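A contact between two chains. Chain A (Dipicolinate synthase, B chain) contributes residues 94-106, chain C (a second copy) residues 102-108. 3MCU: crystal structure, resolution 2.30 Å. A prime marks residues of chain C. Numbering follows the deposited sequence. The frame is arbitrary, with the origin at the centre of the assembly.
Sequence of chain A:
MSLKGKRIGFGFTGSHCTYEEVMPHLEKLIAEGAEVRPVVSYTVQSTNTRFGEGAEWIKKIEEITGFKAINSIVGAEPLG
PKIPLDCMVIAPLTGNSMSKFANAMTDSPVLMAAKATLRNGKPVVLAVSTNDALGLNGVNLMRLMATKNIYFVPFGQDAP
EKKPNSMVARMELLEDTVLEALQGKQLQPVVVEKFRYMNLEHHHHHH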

# COMPACT_ATOMS: atom_id res chain seq x y z
N THR A 94 -21.22 2.67 0.42
CA THR A 94 -20.79 2.83 1.81
C THR A 94 -19.27 2.77 1.89
O THR A 94 -18.62 2.39 0.93
N GLY A 95 -18.72 3.16 3.04
CA GLY A 95 -17.29 3.07 3.26
C GLY A 95 -16.83 1.62 3.22
O GLY A 95 -15.75 1.33 2.70
N ASN A 96 -17.65 0.72 3.75
CA ASN A 96 -17.34 -0.71 3.80
C ASN A 96 -17.19 -1.29 2.40
O ASN A 96 -16.18 -1.93 2.07
N SER A 97 -18.19 -1.04 1.56
CA SER A 97 -18.17 -1.55 0.19
C SER A 97 -17.09 -0.89 -0.65
O SER A 97 -16.47 -1.54 -1.48
N MSE A 98 -16.87 0.41 -0.44
CA MSE A 98 -15.79 1.09 -1.14
C MSE A 98 -14.42 0.48 -0.81
O MSE A 98 -13.57 0.29 -1.69
N SER A 99 -14.19 0.18 0.46
CA SER A 99 -12.96 -0.49 0.86
C SER A 99 -12.80 -1.87 0.20
O SER A 99 -11.76 -2.16 -0.37
N LYS A 100 -13.83 -2.71 0.30
CA LYS A 100 -13.78 -4.03 -0.34
C LYS A 100 -13.56 -3.91 -1.85
O LYS A 100 -12.81 -4.69 -2.45
N PHE A 101 -14.21 -2.92 -2.47
CA PHE A 101 -14.09 -2.73 -3.90
C PHE A 101 -12.64 -2.43 -4.32
O PHE A 101 -12.12 -3.04 -5.26
N ALA A 102 -12.01 -1.49 -3.62
CA ALA A 102 -10.61 -1.15 -3.89
C ALA A 102 -9.66 -2.32 -3.64
O ALA A 102 -8.59 -2.40 -4.22
N ASN A 103 -10.06 -3.23 -2.77
CA ASN A 103 -9.22 -4.36 -2.45
C ASN A 103 -9.57 -5.64 -3.22
O ASN A 103 -8.97 -6.67 -3.01
N ALA A 104 -10.55 -5.55 -4.10
CA ALA A 104 -10.87 -6.63 -5.06
C ALA A 104 -11.60 -7.80 -4.40
O ALA A 104 -11.47 -8.95 -4.83
N MSE A 105 -12.36 -7.51 -3.36
CA MSE A 105 -13.21 -8.52 -2.75
C MSE A 105 -14.56 -8.58 -3.47
O MSE A 105 -14.96 -7.62 -4.12
N THR A 106 -15.25 -9.71 -3.35
CA THR A 106 -16.43 -9.90 -4.15
C THR A 106 -17.55 -10.58 -3.36
O THR A 106 -18.40 -11.26 -3.94
N ALA C 102 -7.88 -1.51 9.82
CA ALA C 102 -6.87 -0.79 9.03
C ALA C 102 -7.35 -0.49 7.60
O ALA C 102 -7.02 0.54 7.04
N ASN C 103 -8.16 -1.38 7.05
CA ASN C 103 -8.67 -1.20 5.70
C ASN C 103 -10.00 -0.46 5.65
O ASN C 103 -10.60 -0.31 4.58
N ALA C 104 -10.48 -0.03 6.82
CA ALA C 104 -11.72 0.75 6.91
C ALA C 104 -12.95 -0.05 6.45
O ALA C 104 -13.84 0.48 5.77
N MSE C 105 -12.98 -1.32 6.83
CA MSE C 105 -14.17 -2.15 6.71
C MSE C 105 -14.96 -2.05 8.01
O MSE C 105 -14.40 -1.67 9.05
N THR C 106 -16.25 -2.38 7.95
CA THR C 106 -17.11 -2.21 9.10
C THR C 106 -18.16 -3.30 9.17
O THR C 106 -19.28 -3.06 9.60
N ASP C 107 -17.78 -4.51 8.77
CA ASP C 107 -18.73 -5.62 8.72
C ASP C 107 -18.92 -6.32 10.08
O ASP C 107 -19.31 -7.49 10.12
N SER C 108 -18.65 -5.61 11.18
CA SER C 108 -19.02 -6.10 12.51
C SER C 108 -19.39 -4.94 13.41
O SER C 108 -19.01 -3.80 13.15

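Two direct hydrogen bonds join the helix of chain A to the irregular segment of chain C, and in both a side chain of chain A meets the backbone of its neighbour. Ser99 points toward chain C, and its t rotamer (chi1 163°) brings the hydroxyl to the segment, where OG donates to Asn103′ O at 2.6 Å. One turn earlier, the CA-to-CB bond of Asn96 runs sideways, but chi1 of -179° (t) and chi2 of 66° carry the amide nearer. Asn96 OD1 accepts from Thr106′ N at 3.0 Å, with a nearly linear N-H...O angle of 173°.

Water 1 adds a bridge beside this bond. It accepts from Asn96 N at 3.1 Å and lies 2.9 Å from Thr106′ OG1, so the backbone amide near the start of the helix is linked to the p-rotamer threonine. The two residues also touch directly, Asn96 CB lying 3.4 Å from Thr106′ OG1. At the head of the helix, Thr94 (p) does not reach chain C; its OG1 instead caps the helix by accepting from Ser97 N at 3.2 Å.

Packing centres on Met105′, modelled as selenomethionine, which together with Asn96 has the largest covered area. Its backbone lies against the amide, Met105′ CA being 3.5 Å from Asn96 OD1, while its side chain (chi1 m, chi2 t, chi3 32°) runs along the helix. Met105′ CG comes within 3.4 Å of Ser99 OG, and the terminal CE rests 4.1 Å from Lys100 CG. Beyond this, Met105, also selenomethionine and in the m, t, p conformation, points toward chain C, and its SE meets Met105′ SE at 3.9 Å, an apolar contact between equivalent residues. Gly95 has no side chain, and there the backbones approach closely, Gly95 O lying 3.7 Å from Ala104′ O.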

# COMPACT_ATOMS: atom_id res chain seq x y z
CB THR A 94 -21.39 1.75 2.76
OG1 THR A 94 -20.90 0.45 2.40
CG2 THR A 94 -22.92 1.77 2.75
CB ASN A 96 -18.42 -1.47 4.55
CG ASN A 96 -18.14 -2.96 4.66
OD1 ASN A 96 -17.18 -3.38 5.32
ND2 ASN A 96 -18.97 -3.77 4.05
CB SER A 97 -19.54 -1.37 -0.48
OG SER A 97 -20.50 -2.23 0.10
CB MSE A 98 -15.79 2.59 -0.84
CG MSE A 98 -14.71 3.33 -1.61
SE MSE A 98 -14.63 5.26 -1.35
CE MSE A 98 -14.24 5.31 0.59
CB SER A 99 -12.90 -0.61 2.39
OG SER A 99 -11.94 -1.58 2.78
CB LYS A 100 -15.05 -4.84 -0.05
CG LYS A 100 -15.25 -5.22 1.40
CD LYS A 100 -16.36 -6.27 1.57
CE LYS A 100 -17.75 -5.69 1.31
NZ LYS A 100 -18.86 -6.73 1.30
CB PHE A 101 -15.06 -1.64 -4.41
CG PHE A 101 -15.14 -1.55 -5.92
CD1 PHE A 101 -15.09 -2.69 -6.70
CD2 PHE A 101 -15.30 -0.33 -6.55
CE1 PHE A 101 -15.19 -2.62 -8.08
CE2 PHE A 101 -15.41 -0.25 -7.95
CZ PHE A 101 -15.35 -1.39 -8.71
CB ALA A 102 -10.18 0.04 -3.06
CB ASN A 103 -9.21 -4.59 -0.94
CG ASN A 103 -8.27 -3.64 -0.20
OD1 ASN A 103 -8.72 -2.70 0.45
ND2 ASN A 103 -6.97 -3.88 -0.31
CB ALA A 104 -9.63 -7.12 -5.79
CB MSE A 105 -13.37 -8.24 -1.27
CG MSE A 105 -12.04 -8.20 -0.57
SE MSE A 105 -12.19 -7.77 1.34
CE MSE A 105 -13.76 -8.85 1.78
CB THR A 106 -16.11 -10.75 -5.41
OG1 THR A 106 -15.79 -12.09 -5.02
CG2 THR A 106 -14.92 -10.15 -6.15
CB ALA C 102 -5.54 -1.55 9.00
CB ASN C 103 -8.80 -2.56 5.01
CG ASN C 103 -7.47 -3.10 4.53
OD1 ASN C 103 -6.88 -4.01 5.14
ND2 ASN C 103 -6.98 -2.55 3.43
CB ALA C 104 -11.60 2.05 6.14
CB MSE C 105 -13.78 -3.60 6.45
CG MSE C 105 -12.96 -3.73 5.18
SE MSE C 105 -12.63 -5.55 4.56
CE MSE C 105 -14.28 -6.43 5.15
CB THR C 106 -17.83 -0.87 9.06
OG1 THR C 106 -18.66 -0.79 7.89
CG2 THR C 106 -16.81 0.26 9.05
CB ASP C 107 -18.34 -6.63 7.63
CG ASP C 107 -16.98 -7.27 7.88
OD1 ASP C 107 -16.30 -6.93 8.88
OD2 ASP C 107 -16.59 -8.15 7.07
CB SER C 108 -17.91 -6.95 13.15
OG SER C 108 -16.90 -6.17 13.77
O HOH W 1 -19.36 1.50 6.23